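Local atomic coordinates of IRMA (PDB entry 5EK5), a protein that is secreted by Escherichia coli, has a fibronectin-like fold and probably acts in virulence as a mimic of interleukin receptors. Residues V104-L108 and S109-P113. Numbering follows the deposited sequence.
With EDO (1,2-ethanediol), chain F.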
loop_
_atom_site.group_PDB
_atom_site.type_symbol
_atom_site.label_atom_id
_atom_site.label_comp_id
_atom_site.label_asym_id
_atom_site.label_seq_id
_atom_site.Cartn_x
_atom_site.Cartn_y
_atom_site.Cartn_z
ATOM N N VAL B 104 7.702 -9.432 -25.817
ATOM C CA VAL B 104 7.812 -10.661 -25.034
ATOM C C VAL B 104 6.734 -10.740 -23.949
ATOM O O VAL B 104 6.446 -9.757 -23.247
ATOM C CB VAL B 104 9.229 -10.826 -24.393
ATOM C CG1 VAL B 104 9.457 -9.830 -23.263
ATOM C CG2 VAL B 104 9.440 -12.251 -23.872
ATOM N N SER B 105 6.172 -11.940 -23.821
ATOM C CA SER B 105 5.134 -12.253 -22.839
ATOM C C SER B 105 5.695 -12.343 -21.428
ATOM O O SER B 105 6.747 -12.937 -21.214
ATOM C CB SER B 105 4.426 -13.565 -23.203
ATOM O OG SER B 105 3.326 -13.847 -22.348
ATOM N N LEU B 106 4.998 -11.742 -20.469
ATOM C CA LEU B 106 5.449 -11.739 -19.083
ATOM C C LEU B 106 4.596 -12.652 -18.206
ATOM O O LEU B 106 3.376 -12.494 -18.144
ATOM C CB LEU B 106 5.431 -10.316 -18.526
ATOM C CG LEU B 106 5.918 -10.152 -17.089
ATOM C CD1 LEU B 106 7.421 -10.342 -17.020
ATOM C CD2 LEU B 106 5.516 -8.789 -16.552
ATOM N N PRO B 107 5.240 -13.624 -17.538
ATOM C CA PRO B 107 4.576 -14.544 -16.606
ATOM C C PRO B 107 3.855 -13.800 -15.488
ATOM O O PRO B 107 4.437 -12.908 -14.871
ATOM C CB PRO B 107 5.733 -15.377 -16.047
ATOM C CG PRO B 107 6.794 -15.291 -17.088
ATOM C CD PRO B 107 6.678 -13.915 -17.664
ATOM N N LEU B 108 2.604 -14.167 -15.232
ATOM C CA LEU B 108 1.783 -13.459 -14.259
ATOM C C LEU B 108 2.215 -13.761 -12.824
ATOM O O LEU B 108 1.837 -13.051 -11.892
ATOM C CB LEU B 108 0.307 -13.813 -14.451
ATOM C CG LEU B 108 -0.303 -13.472 -15.813
ATOM C CD1 LEU B 108 -1.821 -13.526 -15.756
ATOM C CD2 LEU B 108 0.168 -12.108 -16.303
ATOM N N SER B 109 3.010 -14.815 -12.652
ATOM C CA SER B 109 3.502 -15.203 -11.332
ATOM C C SER B 109 4.466 -14.170 -10.755
ATOM O O SER B 109 4.687 -14.121 -9.544
ATOM C CB SER B 109 4.182 -16.572 -11.400
ATOM O OG SER B 109 5.204 -16.588 -12.383
ATOM N N VAL B 110 5.034 -13.347 -11.631
ATOM C CA VAL B 110 5.948 -12.285 -11.230
ATOM C C VAL B 110 5.263 -11.282 -10.301
ATOM O O VAL B 110 5.876 -10.754 -9.369
ATOM C CB VAL B 110 6.506 -11.545 -12.472
ATOM C CG1 VAL B 110 7.170 -10.231 -12.081
ATOM C CG2 VAL B 110 7.482 -12.430 -13.220
ATOM N N PHE B 111 3.974 -11.054 -10.536
ATOM C CA PHE B 111 3.226 -10.047 -9.789
ATOM C C PHE B 111 2.928 -10.440 -8.346
ATOM O O PHE B 111 2.609 -11.590 -8.048
ATOM C CB PHE B 111 1.914 -9.723 -10.505
ATOM C CG PHE B 111 2.093 -8.916 -11.756
ATOM C CD1 PHE B 111 2.450 -7.579 -11.684
ATOM C CD2 PHE B 111 1.897 -9.487 -13.002
ATOM C CE1 PHE B 111 2.618 -6.829 -12.833
ATOM C CE2 PHE B 111 2.060 -8.742 -14.156
ATOM C CZ PHE B 111 2.421 -7.412 -14.072
ATOM N N ASP B 112 3.040 -9.459 -7.459
ATOM C CA ASP B 112 2.643 -9.614 -6.067
ATOM C C ASP B 112 1.552 -8.587 -5.772
ATOM O O ASP B 112 1.826 -7.529 -5.208
ATOM C CB ASP B 112 3.847 -9.413 -5.148
ATOM C CG ASP B 112 3.548 -9.746 -3.704
ATOM O OD1 ASP B 112 2.544 -10.436 -3.453
ATOM O OD2 ASP B 112 4.315 -9.313 -2.818
ATOM N N PRO B 113 0.303 -8.904 -6.147
ATOM C CA PRO B 113 -0.813 -7.953 -6.126
ATOM C C PRO B 113 -1.359 -7.665 -4.732
ATOM O O PRO B 113 -1.253 -8.506 -3.849
ATOM C CB PRO B 113 -1.872 -8.661 -6.969
ATOM C CG PRO B 113 -1.631 -10.099 -6.688
ATOM C CD PRO B 113 -0.134 -10.247 -6.568
HETATM C C1 EDO F . -0.259 -11.249 -2.701
HETATM O O1 EDO F . -1.535 -11.560 -3.188
HETATM C C2 EDO F . -0.394 -10.370 -1.461
HETATM O O2 EDO F . 0.439 -9.256 -1.621
HETATM O O HOH W 1 0.497 -13.452 -8.945
#
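Phe111 N donates to Leu108 O at 3.2 Å, while Val110 N makes a longer, weak bond of 3.3 Å to Pro107 O. These two i to i+3 bonds close two overlapping turns, Pro107-Val110 and Leu108-Phe111, which make up the short 3-10 segment at Leu108-Val110. Leu108 O also sits at the edge of the Phe111 ring, 3.7 Å from Phe111 CD2, and accepts from a water that donates to Phe111 O as well, tying the turn to the start of the next strand. On the inner side, Leu106 and Phe111 cross at about a right angle, with Leu106 CD2 4.2 Å from Phe111 CZ. With CG anti to the backbone N (chi1 -178°), the Leu106 side chain points so that CD2 comes to the ring and Leu106 CD1 meets Val110 CG2 at 4.3 Å. Leu108 CD2 lies 4.4 Å from Phe111 CE2. Asp112 OD2 is hydrogen-bonded to Tyr8 OH, and Val123 of the second subunit packs on Leu108 and Phe111. The turn thus joins strands 102-105 and 111-113, each outermost within this chain in its sheet, beside 89-99 and parallel to 9-19 respectively; Phe111 packs on Ile9, Ile11 and Ile44 in the fibronectin-like sandwich.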